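PDB 3GMF: protein-disulfide isomerase from Novosphingobium aromaticivorans, which probably catalyses thiol-disulfide exchange, forming or rearranging disulfide bonds in substrate proteins. Local coordinates for residues 30-33 / 34-38; 119-123 / 124-128; 133-137 / 138-142; 183-186 / 187-190. All coordinates share one frame; numbering follows the deposited sequence. Where two conformers were deposited one is given.

Interaction 1: residues 30-33 / 34-38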
loop_
_atom_site.group_PDB
_atom_site.type_symbol
_atom_site.label_atom_id
_atom_site.label_comp_id
_atom_site.label_asym_id
_atom_site.label_seq_id
_atom_site.Cartn_x
_atom_site.Cartn_y
_atom_site.Cartn_z
ATOM N N CYS A 30 -7.735 5.204 0.942
ATOM C CA CYS A 30 -6.286 5.277 0.744
ATOM C C CYS A 30 -5.922 5.904 -0.595
ATOM O O CYS A 30 -4.954 6.672 -0.675
ATOM C CB CYS A 30 -5.652 3.894 0.836
ATOM S SG CYS A 30 -5.721 3.261 2.519
ATOM N N SER A 31 -6.689 5.576 -1.639
ATOM C CA SER A 31 -6.490 6.214 -2.946
ATOM C C SER A 31 -6.703 7.723 -2.856
ATOM O O SER A 31 -5.823 8.505 -3.244
ATOM C CB SER A 31 -7.407 5.603 -4.004
ATOM O OG SER A 31 -7.258 6.297 -5.240
ATOM N N HIS A 32 -7.861 8.122 -2.332
ATOM C CA HIS A 32 -8.161 9.532 -2.094
ATOM C C HIS A 32 -7.092 10.202 -1.228
ATOM O O HIS A 32 -6.652 11.313 -1.540
ATOM C CB HIS A 32 -9.561 9.683 -1.478
ATOM C CG HIS A 32 -10.018 11.102 -1.325
ATOM N ND1 HIS A 32 -10.039 12.000 -2.373
ATOM C CD2 HIS A 32 -10.498 11.771 -0.249
ATOM C CE1 HIS A 32 -10.499 13.163 -1.945
ATOM N NE2 HIS A 32 -10.789 13.049 -0.661
ATOM N N PHE A 33 -6.644 9.523 -0.171
ATOM C CA PHE A 33 -5.608 10.092 0.707
ATOM C C PHE A 33 -4.283 10.338 -0.024
ATOM O O PHE A 33 -3.649 11.375 0.167
ATOM C CB PHE A 33 -5.364 9.204 1.939
ATOM C CG PHE A 33 -4.157 9.599 2.729
ATOM C CD1 PHE A 33 -4.193 10.716 3.573
ATOM C CD2 PHE A 33 -2.982 8.863 2.638
ATOM C CE1 PHE A 33 -3.057 11.094 4.309
ATOM C CE2 PHE A 33 -1.846 9.238 3.368
ATOM C CZ PHE A 33 -1.890 10.368 4.194
ATOM N N GLU A 34 -3.870 9.380 -0.844
ATOM C CA GLU A 34 -2.641 9.530 -1.630
ATOM C C GLU A 34 -2.690 10.757 -2.559
ATOM O O GLU A 34 -1.744 11.535 -2.599
ATOM C CB GLU A 34 -2.338 8.267 -2.442
ATOM C CG GLU A 34 -0.933 8.270 -3.071
ATOM C CD GLU A 34 0.193 8.052 -2.062
ATOM O OE1 GLU A 34 -0.027 8.116 -0.823
ATOM O OE2 GLU A 34 1.326 7.806 -2.521
ATOM N N ILE A 35 -3.799 10.915 -3.271
ATOM C CA ILE A 35 -3.998 12.049 -4.179
ATOM C C ILE A 35 -3.975 13.367 -3.389
ATOM O O ILE A 35 -3.326 14.325 -3.809
ATOM C CB ILE A 35 -5.309 11.891 -5.000
ATOM C CG1 ILE A 35 -5.218 10.671 -5.930
ATOM C CG2 ILE A 35 -5.634 13.164 -5.789
ATOM C CD1 ILE A 35 -6.551 10.051 -6.278
ATOM N N GLU A 36 -4.625 13.381 -2.221
ATOM C CA GLU A 36 -4.737 14.587 -1.403
ATOM C C GLU A 36 -3.420 14.987 -0.716
ATOM O O GLU A 36 -3.153 16.174 -0.528
ATOM C CB GLU A 36 -5.812 14.406 -0.325
ATOM C CG GLU A 36 -7.270 14.449 -0.817
ATOM C CD GLU A 36 -7.610 15.737 -1.540
ATOM O OE1 GLU A 36 -7.395 16.824 -0.964
ATOM O OE2 GLU A 36 -8.091 15.652 -2.690
ATOM N N SER A 37 -2.620 13.997 -0.329
ATOM C CA SER A 37 -1.493 14.219 0.573
ATOM C C SER A 37 -0.069 14.109 0.018
ATOM O O SER A 37 0.835 14.752 0.556
ATOM C CB SER A 37 -1.587 13.249 1.745
ATOM O OG SER A 37 -1.167 11.951 1.341
ATOM N N GLU A 38 0.132 13.275 -1.006
ATOM C CA GLU A 38 1.482 12.935 -1.479
ATOM C C GLU A 38 2.355 14.167 -1.721
ATOM O O GLU A 38 3.485 14.231 -1.224
ATOM C CB GLU A 38 1.433 12.041 -2.734
ATOM C CG GLU A 38 2.793 11.672 -3.354
ATOM C CD GLU A 38 3.621 10.703 -2.512
ATOM O OE1 GLU A 38 3.063 10.042 -1.609
ATOM O OE2 GLU A 38 4.844 10.606 -2.758
#
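Phe33 and Ser37 make the tight side of this helical turn, the buried one. Ser37 lies under one face of the phenyl ring: its CB sits 4.0 Å from the ring centroid in a CH-pi contact, and its OG is 3.3 Å from Phe33 CZ. With chi1 at 77°, between the backbone N and the carbonyl carbon, Ser37 OG swings back to donate to Phe33 O at 2.8 Å, from above the carbonyl plane. Ser37 N reaches the same oxygen at 2.9 Å from the opposite face, so two donors grip one acceptor. Phe172, Trp185 and Leu188 pack around the ring. Glu34, buried, bonds through OE2 to Thr84 OG1 of helix 76-88.

The exposed side is looser. There Glu36 CG lies over one face of the His32 ring, 3.9 Å from its centroid, and the carboxylate plane is turned 39° from the ring; Glu36 OE2 comes no nearer to His32 ND1 than 4.2 Å.

All this is the first half of helix 28-46, whose start carries what looks like a thioredoxin-type CxxC pattern, Cys27 and Cys30. Ser37 OG spends its hydrogen on the helix's own backbone, which probably lets a polar residue sit against an aromatic ring in a buried place.

Interaction 2: residues 119-123 / 124-128; sequences AIASD and FRFYD
A Schellman motif ends helix 113-123 here, and the chain turns straight into helix 126-131, with Arg125 serving both as the residue that leaves the first helix and as the N-cap of the second. Its positive phi of 58° takes the backbone out of the helix, and two bonds return to the last turn: Phe126 N donates to Ala121 O at 2.9 Å, in the carbonyl plane, and Arg125 N donates to Ser122 O at 3.1 Å from well above the carbonyl plane. One step earlier, Phe124 N still makes an ordinary helical bond to Ile120 O.

The side chains close round this bend. Ile120 and Phe124 run side by side in the same direction, with Ile120 CG2 3.7 Å from Phe124 CD2, while Ile120 O lies at the edge of the Phe124 ring, in its plane. Phe124 CB in turn lies over one face of the Phe126 ring, towards its rim, 3.6 Å above the plane. Helix 62-73 packs against this apolar group through Ile63, Thr66 and Val67, and Trp93 meets Phe126 edge-to-face. On Asp123 the carboxylate leads away from the turn to a salt bridge with Arg107 and a bond from Trp108.

Tyr127 holds the other flank. Its CG is anti to the carbonyl carbon (chi1 -57°), which lays the ring back along Ala121, with CE2 3.8 Å from Ala121 CB. On the outer side, Arg125 bends at chi3 to meet the first turn of the new helix, NH1 forming a salt bridge with Asp128 OD2 at 3.0 Å.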
loop_
_atom_site.group_PDB
_atom_site.type_symbol
_atom_site.label_atom_id
_atom_site.label_comp_id
_atom_site.label_asym_id
_atom_site.label_seq_id
_atom_site.Cartn_x
_atom_site.Cartn_y
_atom_site.Cartn_z
ATOM N N ALA A 119 -5.408 -15.798 -11.088
ATOM C CA ALA A 119 -6.794 -15.473 -11.485
ATOM C C ALA A 119 -7.080 -13.993 -11.296
ATOM O O ALA A 119 -7.670 -13.328 -12.165
ATOM C CB ALA A 119 -7.792 -16.305 -10.687
ATOM N N ILE A 120 -6.643 -13.466 -10.151
ATOM C CA ILE A 120 -6.823 -12.056 -9.853
ATOM C C ILE A 120 -6.039 -11.174 -10.833
ATOM O O ILE A 120 -6.571 -10.186 -11.359
ATOM C CB ILE A 120 -6.407 -11.749 -8.400
ATOM C CG1 ILE A 120 -7.425 -12.365 -7.443
ATOM C CG2 ILE A 120 -6.325 -10.241 -8.159
ATOM C CD1 ILE A 120 -6.971 -12.339 -5.943
ATOM N N ALA A 121 -4.775 -11.521 -11.046
ATOM C CA ALA A 121 -3.919 -10.732 -11.946
ATOM C C ALA A 121 -4.528 -10.710 -13.356
ATOM O O ALA A 121 -4.450 -9.700 -14.063
ATOM C CB ALA A 121 -2.543 -11.280 -11.976
ATOM N N SER A 122 -5.140 -11.830 -13.743
ATOM C CA SER A 122 -5.848 -11.910 -15.014
ATOM C C SER A 122 -7.090 -11.016 -15.046
ATOM O O SER A 122 -7.222 -10.143 -15.924
ATOM C CB SER A 122 -6.225 -13.352 -15.335
ATOM O OG SER A 122 -6.753 -13.431 -16.646
ATOM N N ASP A 123 -7.986 -11.215 -14.080
ATOM C CA ASP A 123 -9.226 -10.438 -13.991
ATOM C C ASP A 123 -9.012 -8.939 -13.888
ATOM O O ASP A 123 -9.803 -8.165 -14.433
ATOM C CB ASP A 123 -10.088 -10.886 -12.805
ATOM C CG ASP A 123 -10.659 -12.283 -12.968
ATOM O OD1 ASP A 123 -10.571 -12.893 -14.061
ATOM O OD2 ASP A 123 -11.224 -12.777 -11.980
ATOM N N PHE A 124 -7.956 -8.525 -13.179
ATOM C CA PHE A 124 -7.684 -7.107 -12.954
ATOM C C PHE A 124 -6.711 -6.521 -13.974
ATOM O O PHE A 124 -6.367 -5.341 -13.908
ATOM C CB PHE A 124 -7.236 -6.856 -11.507
ATOM C CG PHE A 124 -8.368 -6.941 -10.517
ATOM C CD1 PHE A 124 -9.025 -5.786 -10.113
ATOM C CD2 PHE A 124 -8.794 -8.183 -10.019
ATOM C CE1 PHE A 124 -10.092 -5.838 -9.198
ATOM C CE2 PHE A 124 -9.851 -8.255 -9.129
ATOM C CZ PHE A 124 -10.501 -7.081 -8.710
ATOM N N ARG A 125 -6.317 -7.360 -14.936
ATOM C CA ARG A 125 -5.476 -6.940 -16.061
ATOM C C ARG A 125 -4.136 -6.341 -15.633
ATOM O O ARG A 125 -3.679 -5.320 -16.172
ATOM C CB ARG A 125 -6.247 -5.988 -16.992
ATOM C CG ARG A 125 -7.352 -6.664 -17.802
ATOM C CD ARG A 125 -8.231 -5.629 -18.525
ATOM N NE ARG A 125 -7.457 -4.518 -19.095
ATOM C CZ ARG A 125 -6.853 -4.528 -20.285
ATOM N NH1 ARG A 125 -6.910 -5.597 -21.075
ATOM N NH2 ARG A 125 -6.178 -3.457 -20.687
ATOM N N PHE A 126 -3.506 -6.985 -14.650
ATOM C CA PHE A 126 -2.243 -6.478 -14.107
ATOM C C PHE A 126 -1.043 -6.719 -15.050
ATOM O O PHE A 126 -0.032 -6.015 -14.986
ATOM C CB PHE A 126 -2.002 -7.086 -12.719
ATOM C CG PHE A 126 -2.892 -6.511 -11.644
ATOM C CD1 PHE A 126 -3.447 -5.236 -11.774
ATOM C CD2 PHE A 126 -3.140 -7.234 -10.470
ATOM C CE1 PHE A 126 -4.259 -4.681 -10.754
ATOM C CE2 PHE A 126 -3.935 -6.701 -9.454
ATOM C CZ PHE A 126 -4.502 -5.417 -9.597
ATOM N N TYR A 127 -1.159 -7.723 -15.912
ATOM C CA TYR A 127 -0.137 -7.972 -16.931
ATOM C C TYR A 127 0.002 -6.759 -17.853
ATOM O O TYR A 127 1.112 -6.267 -18.033
ATOM C CB TYR A 127 -0.431 -9.266 -17.704
ATOM C CG TYR A 127 -0.536 -10.481 -16.808
ATOM C CD1 TYR A 127 0.607 -11.125 -16.335
ATOM C CD2 TYR A 127 -1.784 -10.976 -16.419
ATOM C CE1 TYR A 127 0.516 -12.234 -15.491
ATOM C CE2 TYR A 127 -1.888 -12.090 -15.581
ATOM C CZ TYR A 127 -0.727 -12.711 -15.121
ATOM O OH TYR A 127 -0.837 -13.814 -14.302
ATOM N N ASP A 128 -1.125 -6.260 -18.375
ATOM C CA ASP A 128 -1.152 -5.041 -19.199
ATOM C C ASP A 128 -0.742 -3.777 -18.433
ATOM O O ASP A 128 0.046 -2.976 -18.942
ATOM C CB ASP A 128 -2.536 -4.843 -19.850
ATOM C CG ASP A 128 -2.811 -5.837 -20.984
ATOM O OD1 ASP A 128 -1.927 -6.654 -21.325
ATOM O OD2 ASP A 128 -3.934 -5.805 -21.537
#

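Interaction 3: residues 133-137 / 138-142; sequences RGMDR and STLDR
Asp136 OD1 is met by two hydroxyls from opposite faces of the carboxylate, Ser138 OG on one and Thr139 OG1 on the other, and by an amide nearly along its C-O axis. Ser138 OG donates to Asp136 OD1 at 2.7 Å, Thr139 OG1 at 2.8 Å and Thr139 N at 2.9 Å, the hydroxyls 52° and 42° out of the plane. The other flat group, the Arg142 guanidinium, has Thr139 CA over one face, off towards the rim. Asp136 is the N-cap of helix 137-144, and its bond from Thr139 N is the capping bond; CG sits between the backbone N and the carbonyl carbon (chi1 55°), the rotation that turns OD1 back onto the first-turn donors. Three bonds on one oxygen, at the N-terminal end of a helix, would probably favour the charged carboxylate. A water accepts from Asp136 N and donates to Gly134 O and Thr139 OG1, tying the loop to the cap. Met135 CG touches Thr139 CG2, and the chain, extended through chi2, carries Met135 SD to 3.9 Å from Leu140 CB; the two side chains cross at about a right angle. Met135 also packs on Cys73, disulfide-bonded to Cys143 of this same helix.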
loop_
_atom_site.group_PDB
_atom_site.type_symbol
_atom_site.label_atom_id
_atom_site.label_comp_id
_atom_site.label_asym_id
_atom_site.label_seq_id
_atom_site.Cartn_x
_atom_site.Cartn_y
_atom_site.Cartn_z
ATOM N N ARG A 133 4.461 -0.292 -17.822
ATOM C CA ARG A 133 5.431 0.278 -16.891
ATOM C C ARG A 133 6.744 -0.514 -16.867
ATOM O O ARG A 133 7.495 -0.470 -15.885
ATOM C CB ARG A 133 4.825 0.364 -15.490
ATOM C CG ARG A 133 3.791 1.453 -15.372
ATOM C CD ARG A 133 2.924 1.305 -14.135
ATOM N NE ARG A 133 2.041 2.456 -14.016
ATOM C CZ ARG A 133 0.866 2.576 -14.631
ATOM N NH1 ARG A 133 0.395 1.598 -15.407
ATOM N NH2 ARG A 133 0.153 3.681 -14.462
ATOM N N GLY A 134 7.003 -1.248 -17.946
ATOM C CA GLY A 134 8.302 -1.875 -18.156
ATOM C C GLY A 134 8.479 -3.301 -17.666
ATOM O O GLY A 134 9.458 -3.953 -18.032
ATOM N N MET A 135 7.546 -3.784 -16.843
ATOM C CA MET A 135 7.613 -5.143 -16.302
ATOM C C MET A 135 6.929 -6.136 -17.244
ATOM O O MET A 135 5.715 -6.081 -17.431
ATOM C CB MET A 135 6.977 -5.202 -14.898
ATOM C CG MET A 135 7.120 -6.551 -14.185
ATOM S SD MET A 135 6.405 -6.654 -12.516
ATOM C CE MET A 135 7.629 -5.784 -11.535
ATOM N N ASP A 136 7.707 -7.052 -17.820
ATOM C CA ASP A 136 7.159 -8.048 -18.747
ATOM C C ASP A 136 6.428 -9.167 -18.003
ATOM O O ASP A 136 6.405 -9.178 -16.767
ATOM C CB ASP A 136 8.244 -8.606 -19.694
ATOM C CG ASP A 136 9.455 -9.177 -18.959
ATOM O OD1 ASP A 136 9.290 -9.935 -17.980
ATOM O OD2 ASP A 136 10.595 -8.876 -19.382
ATOM N N ARG A 137 5.839 -10.094 -18.756
ATOM C CA ARG A 137 5.100 -11.215 -18.182
ATOM C C ARG A 137 5.961 -12.140 -17.301
ATOM O O ARG A 137 5.513 -12.550 -16.233
ATOM C CB ARG A 137 4.381 -12.014 -19.276
ATOM C CG ARG A 137 3.405 -13.066 -18.744
ATOM C CD ARG A 137 2.562 -13.664 -19.854
ATOM N NE ARG A 137 1.386 -12.850 -20.166
ATOM C CZ ARG A 137 0.193 -12.995 -19.590
ATOM N NH1 ARG A 137 0.003 -13.923 -18.656
ATOM N NH2 ARG A 137 -0.813 -12.206 -19.945
ATOM N N SER A 138 7.185 -12.443 -17.738
ATOM C CA SER A 138 8.080 -13.338 -17.000
ATOM C C SER A 138 8.505 -12.762 -15.646
ATOM O O SER A 138 8.574 -13.488 -14.652
ATOM C CB SER A 138 9.314 -13.700 -17.841
ATOM O OG SER A 138 10.073 -12.549 -18.179
ATOM N N THR A 139 8.795 -11.460 -15.620
ATOM C CA THR A 139 9.147 -10.771 -14.378
ATOM C C THR A 139 7.924 -10.734 -13.450
ATOM O O THR A 139 8.048 -10.987 -12.245
ATOM C CB THR A 139 9.672 -9.340 -14.647
ATOM O OG1 THR A 139 10.747 -9.402 -15.591
ATOM C CG2 THR A 139 10.178 -8.667 -13.365
ATOM N N LEU A 140 6.747 -10.461 -14.023
ATOM C CA LEU A 140 5.509 -10.413 -13.219
ATOM C C LEU A 140 5.106 -11.799 -12.698
ATOM O O LEU A 140 4.706 -11.925 -11.537
ATOM C CB LEU A 140 4.357 -9.705 -13.962
ATOM C CG LEU A 140 3.002 -9.540 -13.238
ATOM C CD1 LEU A 140 3.156 -8.897 -11.865
ATOM C CD2 LEU A 140 2.021 -8.741 -14.056
ATOM N N ASP A 141 5.257 -12.833 -13.527
ATOM C CA ASP A 141 5.010 -14.225 -13.099
ATOM C C ASP A 141 5.804 -14.630 -11.852
ATOM O O ASP A 141 5.241 -15.244 -10.940
ATOM C CB ASP A 141 5.336 -15.229 -14.218
ATOM C CG ASP A 141 4.297 -15.246 -15.325
ATOM O OD1 ASP A 141 3.142 -14.831 -15.087
ATOM O OD2 ASP A 141 4.649 -15.683 -16.442
ATOM N N ARG A 142 7.099 -14.296 -11.838
ATOM C CA ARG A 142 7.992 -14.599 -10.720
ATOM C C ARG A 142 7.518 -13.869 -9.470
ATOM O O ARG A 142 7.445 -14.462 -8.387
ATOM C CB ARG A 142 9.434 -14.184 -11.031
ATOM C CG ARG A 142 10.173 -15.100 -11.993
ATOM C CD ARG A 142 11.689 -14.851 -11.956
ATOM N NE ARG A 142 12.059 -13.431 -12.018
ATOM C CZ ARG A 142 12.216 -12.725 -13.141
ATOM N NH1 ARG A 142 12.031 -13.284 -14.334
ATOM N NH2 ARG A 142 12.557 -11.445 -13.070
HETATM O O HOH W 1 10.706 -6.872 -17.290
#

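Interaction 4: residues 183-186 / 187-190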
loop_
_atom_site.group_PDB
_atom_site.type_symbol
_atom_site.label_atom_id
_atom_site.label_comp_id
_atom_site.label_asym_id
_atom_site.label_seq_id
_atom_site.Cartn_x
_atom_site.Cartn_y
_atom_site.Cartn_z
ATOM N N HIS A 183 -8.342 9.324 9.707
ATOM C CA HIS A 183 -8.338 8.434 8.539
ATOM C C HIS A 183 -8.388 9.139 7.184
ATOM O O HIS A 183 -8.791 8.543 6.190
ATOM C CB HIS A 183 -9.444 7.380 8.675
ATOM C CG HIS A 183 -9.401 6.661 9.985
ATOM N ND1 HIS A 183 -8.469 5.684 10.267
ATOM C CD2 HIS A 183 -10.128 6.825 11.112
ATOM C CE1 HIS A 183 -8.652 5.249 11.502
ATOM N NE2 HIS A 183 -9.649 5.929 12.039
ATOM N N ASP A 184 -7.949 10.402 7.150
ATOM C CA ASP A 184 -7.873 11.145 5.887
ATOM C C ASP A 184 -6.915 12.321 6.045
ATOM O O ASP A 184 -6.442 12.591 7.148
ATOM C CB ASP A 184 -9.274 11.598 5.406
ATOM C CG ASP A 184 -9.957 12.612 6.328
ATOM O OD1 ASP A 184 -9.368 13.139 7.296
ATOM O OD2 ASP A 184 -11.140 12.903 6.058
ATOM N N TRP A 185 -6.630 13.004 4.941
ATOM C CA TRP A 185 -5.660 14.102 4.974
ATOM C C TRP A 185 -6.143 15.288 5.816
ATOM O O TRP A 185 -5.365 15.918 6.541
ATOM C CB TRP A 185 -5.317 14.510 3.542
ATOM C CG TRP A 185 -4.304 15.597 3.424
ATOM C CD1 TRP A 185 -4.402 16.722 2.655
ATOM C CD2 TRP A 185 -3.008 15.643 4.048
ATOM N NE1 TRP A 185 -3.260 17.484 2.779
ATOM C CE2 TRP A 185 -2.389 16.853 3.628
ATOM C CE3 TRP A 185 -2.325 14.808 4.941
ATOM C CZ2 TRP A 185 -1.109 17.230 4.059
ATOM C CZ3 TRP A 185 -1.054 15.186 5.382
ATOM C CH2 TRP A 185 -0.456 16.392 4.933
ATOM N N ALA A 186 -7.445 15.539 5.771
ATOM C CA ALA A 186 -8.039 16.671 6.488
ATOM C C ALA A 186 -7.859 16.551 7.995
ATOM O O ALA A 186 -7.573 17.552 8.666
ATOM C CB ALA A 186 -9.509 16.791 6.127
ATOM N N SER A 187 -8.002 15.326 8.518
ATOM C CA SER A 187 -7.742 15.052 9.933
ATOM C C SER A 187 -6.243 14.885 10.286
ATOM O O SER A 187 -5.803 15.204 11.400
ATOM C CB SER A 187 -8.568 13.853 10.422
ATOM O OG SER A 187 -8.286 12.686 9.684
ATOM N N LEU A 188 -5.474 14.348 9.350
ATOM C CA LEU A 188 -4.065 14.128 9.585
ATOM C C LEU A 188 -3.227 15.412 9.587
ATOM O O LEU A 188 -2.412 15.616 10.490
ATOM C CB LEU A 188 -3.508 13.139 8.568
ATOM C CG LEU A 188 -2.004 12.831 8.743
ATOM C CD1 LEU A 188 -1.653 12.174 10.103
ATOM C CD2 LEU A 188 -1.530 11.977 7.582
ATOM N N ARG A 189 -3.415 16.243 8.566
ATOM C CA ARG A 189 -2.535 17.403 8.352
ATOM C C ARG A 189 -2.356 18.325 9.580
ATOM O O ARG A 189 -1.205 18.668 9.893
ATOM C CB ARG A 189 -2.941 18.196 7.102
ATOM C CG ARG A 189 -2.056 19.414 6.846
ATOM C CD ARG A 189 -2.391 20.092 5.557
ATOM N NE ARG A 189 -3.595 20.893 5.675
ATOM C CZ ARG A 189 -4.040 21.707 4.720
ATOM N NH1 ARG A 189 -3.375 21.825 3.578
ATOM N NH2 ARG A 189 -5.148 22.403 4.912
ATOM N N PRO A 190 -3.453 18.689 10.293
ATOM C CA PRO A 190 -3.220 19.563 11.460
ATOM C C PRO A 190 -2.343 18.914 12.540
ATOM O O PRO A 190 -1.587 19.611 13.224
ATOM C CB PRO A 190 -4.633 19.847 11.995
ATOM C CG PRO A 190 -5.555 19.554 10.831
ATOM C CD PRO A 190 -4.895 18.404 10.126
HETATM O O HOH W 2 -10.870 10.681 9.585
#
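Arg189 lies across one face of the Trp185 indole, the two side chains meeting at a slant. Arg189 CB stands 3.6 Å from the centroid of the six-membered ring and only 8° off its normal, a CH-pi contact, and the chain then runs on over the ring until CD is 3.5 Å from Trp185 CZ2. Both residues carry CG anti to the backbone N (chi1 -178° for Trp185), which brings indole and aliphatic arm together one turn apart. The guanidinium does not stack: its plane is 63° from that of the indole. Its NH1 and Trp185 NE1 both bond to Gln40 OE1 of helix 28-46. Leu188 comes at the ring's edge instead, CD2 lying in the indole plane 3.9 Å from Trp185 CZ3.

At the start of the turn Asp184 faces Ser187. Asp184 OD1 takes two bonds from that residue, reached from opposite faces of the carboxylate plane: Ser187 N at 2.9 Å, nearly along the C-O axis, and Ser187 OG at 2.7 Å on the anti side. A water that accepts from His183 N also donates to Ser187 OG.

Further on, the ring of Pro190 sets CD 3.2 Å from Ala186 O where a helical N-H would otherwise bond, and the helix kinks. Asp184 as N-cap, with its side chain bonded to the amide of Ser187, is the classic start of a helix, here the C-terminal helix 185-196 of the thioredoxin fold.

How the interactions relate
Interactions 1 and 4 bring helices 28-46 and 185-196 together: Trp185 of interaction 4 packs on Phe33 and Ser37 of interaction 1, and Leu188 on Phe33, their centres about 10 Å apart. Interactions 2 and 3 form a second pair in the helical part of the chain, where Tyr127 meets Leu140 and makes a cation-pi contact with Arg137. Interaction 4 lies at the surface; the other three are partly buried. Interaction 1 is mid-helix, so backbone bonds and ring packing dominate. The rest sit at helix ends: interactions 3 and 4 use aspartate N-caps, whereas interaction 2 ends a helix through backbone bonds at a positive phi.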